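Side-chain contacts in annexin B22 (Schistosoma mansoni, PDB 4MDU), which binds calcium and, in its presence, acidic phospholipid membranes, aggregating liposomes, and takes part in worm reproduction and in host-parasite interaction: residues P246-L249 and Y250-S253; H212-A215 and E216-K220; R66-Y69 and E70-I74. All coordinates share one frame; numbering follows the deposited sequence.

Contact 1 (P246-L249 and Y250-S253); sequences PYQL and YLTS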
loop_
_atom_site.group_PDB
_atom_site.type_symbol
_atom_site.label_atom_id
_atom_site.label_comp_id
_atom_site.label_asym_id
_atom_site.label_seq_id
_atom_site.Cartn_x
_atom_site.Cartn_y
_atom_site.Cartn_z
ATOM N N PRO B 246 22.373 -7.666 7.831
ATOM C CA PRO B 246 22.249 -7.703 6.373
ATOM C C PRO B 246 23.170 -8.768 5.775
ATOM O O PRO B 246 22.773 -9.467 4.847
ATOM C CB PRO B 246 22.673 -6.290 5.952
ATOM C CG PRO B 246 22.396 -5.447 7.170
ATOM C CD PRO B 246 22.768 -6.334 8.322
ATOM N N TYR B 247 24.363 -8.923 6.334
ATOM C CA TYR B 247 25.321 -9.914 5.825
ATOM C C TYR B 247 24.809 -11.352 5.957
ATOM O O TYR B 247 24.835 -12.124 4.985
ATOM C CB TYR B 247 26.688 -9.709 6.477
ATOM C CG TYR B 247 27.035 -8.236 6.550
ATOM C CD1 TYR B 247 27.523 -7.564 5.436
ATOM C CD2 TYR B 247 26.828 -7.508 7.715
ATOM C CE1 TYR B 247 27.809 -6.209 5.482
ATOM C CE2 TYR B 247 27.114 -6.158 7.772
ATOM C CZ TYR B 247 27.602 -5.512 6.645
ATOM O OH TYR B 247 27.887 -4.170 6.684
ATOM N N GLN B 248 24.305 -11.690 7.146
ATOM C CA GLN B 248 23.703 -13.006 7.400
ATOM C C GLN B 248 22.499 -13.294 6.496
ATOM O O GLN B 248 22.329 -14.431 6.041
ATOM C CB GLN B 248 23.289 -13.123 8.876
ATOM C CG GLN B 248 22.735 -14.490 9.276
ATOM C CD GLN B 248 23.770 -15.599 9.166
ATOM O OE1 GLN B 248 24.974 -15.359 9.273
ATOM N NE2 GLN B 248 23.304 -16.814 8.923
ATOM N N LEU B 249 21.662 -12.275 6.248
ATOM C CA LEU B 249 20.471 -12.436 5.410
ATOM C C LEU B 249 20.870 -12.785 3.993
ATOM O O LEU B 249 20.264 -13.634 3.340
ATOM C CB LEU B 249 19.650 -11.153 5.369
ATOM C CG LEU B 249 18.382 -11.172 6.191
ATOM C CD1 LEU B 249 17.617 -9.880 6.000
ATOM C CD2 LEU B 249 17.557 -12.365 5.780
ATOM N N TYR B 250 21.896 -12.102 3.514
ATOM C CA TYR B 250 22.400 -12.383 2.193
ATOM C C TYR B 250 22.821 -13.847 2.089
ATOM O O TYR B 250 22.326 -14.595 1.237
ATOM C CB TYR B 250 23.569 -11.478 1.862
ATOM C CG TYR B 250 24.078 -11.768 0.486
ATOM C CD1 TYR B 250 23.353 -11.377 -0.632
ATOM C CD2 TYR B 250 25.253 -12.466 0.296
ATOM C CE1 TYR B 250 23.802 -11.651 -1.911
ATOM C CE2 TYR B 250 25.713 -12.746 -0.980
ATOM C CZ TYR B 250 24.983 -12.335 -2.080
ATOM O OH TYR B 250 25.437 -12.611 -3.352
ATOM N N LEU B 251 23.728 -14.260 2.963
ATOM C CA LEU B 251 24.105 -15.670 3.012
ATOM C C LEU B 251 22.867 -16.559 3.049
ATOM O O LEU B 251 22.792 -17.555 2.330
ATOM C CB LEU B 251 24.986 -15.964 4.217
ATOM C CG LEU B 251 25.391 -17.432 4.364
ATOM C CD1 LEU B 251 26.219 -17.874 3.152
ATOM C CD2 LEU B 251 26.150 -17.655 5.681
ATOM N N THR B 252 21.885 -16.181 3.868
ATOM C CA THR B 252 20.677 -16.985 4.032
ATOM C C THR B 252 19.936 -17.062 2.718
ATOM O O THR B 252 19.376 -18.103 2.342
ATOM C CB THR B 252 19.739 -16.410 5.128
ATOM O OG1 THR B 252 20.451 -16.342 6.363
ATOM C CG2 THR B 252 18.542 -17.305 5.334
ATOM N N SER B 253 19.943 -15.952 2.005
ATOM C CA SER B 253 19.290 -15.921 0.722
ATOM C C SER B 253 19.973 -16.899 -0.241
ATOM O O SER B 253 19.300 -17.685 -0.895
ATOM C CB SER B 253 19.271 -14.500 0.157
ATOM O OG SER B 253 18.641 -14.490 -1.103
HETATM O O HOH W 1 20.700 -16.855 8.888
#
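Thr252 reaches back one helical turn to Gln248 and bonds the same carbonyl oxygen twice. Its hydroxyl donates from OG1 to Gln248 O at 2.7 Å, while the amide Thr252 N meets Gln248 O at 2.8 Å in the ordinary helical bond. The two donors arrive from opposite faces of the peptide plane, the hydroxyl standing well above it at 40°. With chi1 at -58°, OG1 lies beside the threonine's own backbone N, which brings both donors of the residue to one acceptor. This is the usual habit of a helical threonine, whose hydroxyl is buried here.

A water adds a second link between these residues: Gln248 NE2 donates to it at 2.6 Å, and it donates in turn to Thr252 OG1, also at 2.6 Å. The glutamine chain bends at chi2 (65°), turning its amide end back toward the threonine, and Gln248 OE1 takes the backbone N of Asn211.

The other backbone bonds follow the alpha-helical pattern, the shortest running from Ser253 N to Leu249 O at 2.7 Å. Close carbon-to-carbonyl contacts accompany them within the helix, Leu251 CB to Gln248 O at 3.6 Å and Tyr250 CB to Tyr247 O at 3.4 Å.

This first part of helix 246-260 is wedged between two others. Gln248, Leu251 and Thr252 press on helix 212-224, Pro246, Leu249 and Tyr250 on helix 274-288, and the Tyr250 ring also makes an edge-to-face contact with His22.

Contact 2 (H212-A215 and E216-K220); sequences HELA and EADAK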
loop_
_atom_site.group_PDB
_atom_site.type_symbol
_atom_site.label_atom_id
_atom_site.label_comp_id
_atom_site.label_asym_id
_atom_site.label_seq_id
_atom_site.Cartn_x
_atom_site.Cartn_y
_atom_site.Cartn_z
ATOM N N HIS B 212 27.361 -19.829 8.540
ATOM C CA HIS B 212 26.811 -20.734 7.538
ATOM C C HIS B 212 25.808 -21.704 8.152
ATOM O O HIS B 212 24.761 -22.004 7.568
ATOM C CB HIS B 212 27.951 -21.462 6.816
ATOM C CG HIS B 212 28.905 -20.533 6.125
ATOM N ND1 HIS B 212 28.837 -20.262 4.773
ATOM C CD2 HIS B 212 29.930 -19.787 6.605
ATOM C CE1 HIS B 212 29.785 -19.399 4.449
ATOM N NE2 HIS B 212 30.462 -19.094 5.542
ATOM N N GLU B 213 26.115 -22.161 9.357
ATOM C CA GLU B 213 25.273 -23.128 10.042
ATOM C C GLU B 213 23.932 -22.499 10.452
ATOM O O GLU B 213 22.868 -23.114 10.331
ATOM C CB GLU B 213 26.039 -23.695 11.250
ATOM C CG GLU B 213 25.272 -24.672 12.107
ATOM C CD GLU B 213 26.026 -25.032 13.385
ATOM O OE1 GLU B 213 27.252 -24.790 13.461
ATOM O OE2 GLU B 213 25.382 -25.551 14.319
ATOM N N LEU B 214 23.982 -21.261 10.924
ATOM C CA LEU B 214 22.763 -20.519 11.248
ATOM C C LEU B 214 21.908 -20.268 10.001
ATOM O O LEU B 214 20.681 -20.380 10.042
ATOM C CB LEU B 214 23.119 -19.187 11.921
ATOM C CG LEU B 214 21.960 -18.215 12.129
ATOM C CD1 LEU B 214 20.836 -18.878 12.933
ATOM C CD2 LEU B 214 22.463 -16.953 12.829
ATOM N N ALA B 215 22.558 -19.916 8.896
ATOM C CA ALA B 215 21.838 -19.653 7.643
ATOM C C ALA B 215 21.109 -20.903 7.158
ATOM O O ALA B 215 19.955 -20.833 6.741
ATOM C CB ALA B 215 22.790 -19.150 6.578
ATOM N N GLU B 216 21.775 -22.056 7.234
ATOM C CA GLU B 216 21.146 -23.307 6.816
ATOM C C GLU B 216 19.908 -23.597 7.660
ATOM O O GLU B 216 18.839 -23.921 7.137
ATOM C CB GLU B 216 22.122 -24.481 6.924
ATOM C CG GLU B 216 23.339 -24.382 6.038
ATOM C CD GLU B 216 24.189 -25.637 6.102
ATOM O OE1 GLU B 216 24.957 -25.800 7.077
ATOM O OE2 GLU B 216 24.079 -26.465 5.174
ATOM N N ALA B 217 20.068 -23.490 8.971
ATOM C CA ALA B 217 18.961 -23.703 9.891
ATOM C C ALA B 217 17.851 -22.681 9.654
ATOM O O ALA B 217 16.662 -23.011 9.689
ATOM C CB ALA B 217 19.453 -23.631 11.324
ATOM N N ASP B 218 18.229 -21.433 9.414
ATOM C CA ASP B 218 17.215 -20.436 9.116
ATOM C C ASP B 218 16.537 -20.790 7.812
ATOM O O ASP B 218 15.317 -20.756 7.720
ATOM C CB ASP B 218 17.791 -19.027 9.076
ATOM C CG ASP B 218 18.009 -18.463 10.458
ATOM O OD1 ASP B 218 17.349 -18.944 11.404
ATOM O OD2 ASP B 218 18.845 -17.550 10.599
ATOM N N ALA B 219 17.330 -21.170 6.818
ATOM C CA ALA B 219 16.765 -21.506 5.518
ATOM C C ALA B 219 15.690 -22.578 5.661
ATOM O O ALA B 219 14.656 -22.518 4.991
ATOM C CB ALA B 219 17.854 -21.955 4.547
ATOM N N LYS B 220 15.925 -23.546 6.544
ATOM C CA LYS B 220 14.970 -24.631 6.740
ATOM C C LYS B 220 13.693 -24.156 7.434
ATOM O O LYS B 220 12.589 -24.531 7.033
ATOM C CB LYS B 220 15.623 -25.793 7.488
ATOM C CG LYS B 220 16.928 -26.233 6.840
ATOM C CD LYS B 220 17.530 -27.467 7.477
ATOM C CE LYS B 220 18.849 -27.815 6.800
ATOM N NZ LYS B 220 19.301 -29.189 7.133
#
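The amide of Ala219 donates to the carbonyl of Ala215, N to O at 2.6 Å, the shortest polar bond between the two segments. One residue earlier, Asp218 N meets Leu214 O at 2.7 Å. Glu216 and Ala217 reach back to His212 and Glu213 in the same way, so four consecutive alpha-helical bonds tie 212-215 to 216-220.

The main side-chain meeting is between Leu214 and Asp218, which lie at an oblique angle to each other. One methyl of the leucine, CD1, comes to 3.3 Å from Asp218 OD2. With chi1 at 171°, Leu214 holds CG opposite its backbone N and beside its carbonyl carbon, which lets CD1 reach Asp218; the aspartate, at -78°, leans back to meet it. Asp218 OD2 also comes to 3.4 Å from Leu214 O, two acceptors that do not bond. A salt bridge from OD2 to Arg244 NE supplies a positive partner, which would probably offset that crowding of oxygens.

Both segments belong to helix 212-224, in the part of the chain predicted to be the third of four annexin repeats. One side of the helix is buried against helix 246-260: there the methyl group of Ala215 is set against Gln248, Thr252 and Ile255. Glu213 and Glu216 are exposed. The CG of Glu216 sits beside the residue's own backbone N and touches His212 O at 3.2 Å, from where the chain runs on extended. Glu213 and Glu216 keep their charges apart, OE1 to OE1 6.9 Å. At the start of the helix, Leu214 N is held by Asn211 OD1.

Contact 3 (R66-Y69 and E70-I74); sequences RTNY and ERQEI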
loop_
_atom_site.group_PDB
_atom_site.type_symbol
_atom_site.label_atom_id
_atom_site.label_comp_id
_atom_site.label_asym_id
_atom_site.label_seq_id
_atom_site.Cartn_x
_atom_site.Cartn_y
_atom_site.Cartn_z
ATOM N N ARG B 66 27.711 18.615 4.415
ATOM C CA ARG B 66 28.272 18.107 5.678
ATOM C C ARG B 66 27.447 16.930 6.198
ATOM O O ARG B 66 26.253 16.849 5.934
ATOM C CB ARG B 66 28.291 19.213 6.743
ATOM C CG ARG B 66 29.021 20.507 6.337
ATOM C CD ARG B 66 30.559 20.381 6.404
ATOM N NE ARG B 66 31.190 21.679 6.157
ATOM C CZ ARG B 66 31.528 22.128 4.947
ATOM N NH1 ARG B 66 31.325 21.359 3.878
ATOM N NH2 ARG B 66 32.071 23.337 4.800
ATOM N N THR B 67 28.070 16.022 6.951
ATOM C CA THR B 67 27.317 14.930 7.542
ATOM C C THR B 67 26.494 15.487 8.690
ATOM O O THR B 67 26.719 16.620 9.144
ATOM C CB THR B 67 28.236 13.879 8.140
ATOM O OG1 THR B 67 28.877 14.441 9.289
ATOM C CG2 THR B 67 29.289 13.445 7.143
ATOM N N ASN B 68 25.539 14.692 9.153
ATOM C CA ASN B 68 24.738 15.045 10.318
ATOM C C ASN B 68 25.608 15.431 11.530
ATOM O O ASN B 68 25.388 16.461 12.159
ATOM C CB ASN B 68 23.798 13.896 10.683
ATOM C CG ASN B 68 23.030 14.160 11.967
ATOM O OD1 ASN B 68 22.090 14.947 11.980
ATOM N ND2 ASN B 68 23.419 13.485 13.048
ATOM N N TYR B 69 26.605 14.610 11.841
ATOM C CA TYR B 69 27.533 14.949 12.908
ATOM C C TYR B 69 28.159 16.345 12.731
ATOM O O TYR B 69 28.153 17.169 13.653
ATOM C CB TYR B 69 28.619 13.882 13.085
ATOM C CG TYR B 69 29.519 14.197 14.265
ATOM C CD1 TYR B 69 29.186 13.783 15.553
ATOM C CD2 TYR B 69 30.671 14.949 14.098
ATOM C CE1 TYR B 69 29.989 14.090 16.630
ATOM C CE2 TYR B 69 31.479 15.268 15.172
ATOM C CZ TYR B 69 31.137 14.834 16.431
ATOM O OH TYR B 69 31.953 15.148 17.494
ATOM N N GLU B 70 28.687 16.629 11.547
ATOM C CA GLU B 70 29.247 17.955 11.321
ATOM C C GLU B 70 28.195 19.069 11.445
ATOM O O GLU B 70 28.464 20.126 12.024
ATOM C CB GLU B 70 29.965 18.011 9.981
ATOM C CG GLU B 70 31.153 17.066 9.912
ATOM C CD GLU B 70 31.633 16.822 8.489
ATOM O OE1 GLU B 70 30.851 17.027 7.536
ATOM O OE2 GLU B 70 32.799 16.419 8.327
ATOM N N ARG B 71 26.995 18.834 10.919
ATOM C CA ARG B 71 25.968 19.871 10.964
ATOM C C ARG B 71 25.689 20.220 12.427
ATOM O O ARG B 71 25.697 21.386 12.814
ATOM C CB ARG B 71 24.691 19.445 10.220
ATOM C CG ARG B 71 24.901 19.235 8.701
ATOM C CD ARG B 71 23.596 19.145 7.916
ATOM N NE ARG B 71 22.803 17.966 8.279
ATOM C CZ ARG B 71 22.908 16.778 7.690
ATOM N NH1 ARG B 71 23.779 16.591 6.708
ATOM N NH2 ARG B 71 22.142 15.772 8.082
ATOM N N GLN B 72 25.471 19.193 13.236
ATOM C CA GLN B 72 25.263 19.376 14.666
ATOM C C GLN B 72 26.470 20.037 15.322
ATOM O O GLN B 72 26.314 20.926 16.166
ATOM C CB GLN B 72 24.930 18.039 15.321
ATOM C CG GLN B 72 23.634 17.449 14.773
ATOM C CD GLN B 72 22.466 18.408 14.926
ATOM O OE1 GLN B 72 22.062 18.721 16.035
ATOM N NE2 GLN B 72 21.935 18.889 13.810
ATOM N N GLU B 73 27.673 19.633 14.920
ATOM C CA GLU B 73 28.865 20.337 15.380
ATOM C C GLU B 73 28.752 21.804 15.035
ATOM O O GLU B 73 29.191 22.663 15.796
ATOM C CB GLU B 73 30.117 19.766 14.742
ATOM C CG GLU B 73 30.571 18.467 15.334
ATOM C CD GLU B 73 31.849 18.635 16.111
ATOM O OE1 GLU B 73 32.933 18.430 15.520
ATOM O OE2 GLU B 73 31.770 18.989 17.308
ATOM N N ILE B 74 28.162 22.102 13.879
ATOM C CA ILE B 74 28.055 23.492 13.452
ATOM C C ILE B 74 27.029 24.244 14.296
ATOM O O ILE B 74 27.284 25.364 14.733
ATOM C CB ILE B 74 27.723 23.628 11.955
ATOM C CG1 ILE B 74 28.859 23.044 11.114
ATOM C CG2 ILE B 74 27.492 25.098 11.593
ATOM C CD1 ILE B 74 28.577 23.052 9.631
HETATM O O HOH W 2 21.985 17.625 11.208
#
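Thr67 and Glu70 exchange bonds across the first turn of helix 68-82. The threonine puts OG1 between its backbone N and carbonyl carbon (chi1 69°), where it accepts Glu70 N at 3.1 Å along an almost straight N-H (176°). Glu70 holds CG beside its own backbone N and runs on extended, which carries OE1 back to Thr67 N at 3.0 Å, met from above the carboxylate plane; OE2 takes Thr33 N. Arg66 lays CB against the same OE1 at 3.5 Å and sends its guanidinium on to Asp41.

The two reciprocal bonds of Thr67 and Glu70 form a capping box, with Thr67 as N-cap of a helix in the predicted first annexin repeat.

Arg71 bends at chi3 (-65°), which turns its guanidinium back over the start of the helix. One face rests on Thr67 C and Asn68 CA, while NH1 meets Arg66 O at the edge, 2.6 Å away in a weak, poorly angled bond. Its NE goes to Leu105 O and to a water that also accepts from Gln72 NE2, itself bonded to Ile106 O; the water lies near Asn68 OD1, which takes Thr109 N. Glu73, bent at chi2, brings CG obliquely to the Tyr69 ring, 3.3 Å from CE2.

Contacts 1 and 2 are neighbours, their centres about 10 Å apart, and lie on helices 246-260 and 212-224, which pack against each other there: Thr252 OG1 lies 3.7 Å from Ala215 CB. Contact 3 is on the other side of the chain's centre, about 32 Å from contact 1 and 41 Å from contact 2, centre to centre. Contact 1 is buried; the Thr252 hydroxyl and Gln248 side-chain amide find a carbonyl, a water and Asn211. Contact 2 has a buried alanine side and an exposed side carrying Glu213 and Glu216. Partly buried contact 3 includes its N-cap residue, whereas in the others side chains just before the segments, Thr245 and Asn211, bond the first-turn amides.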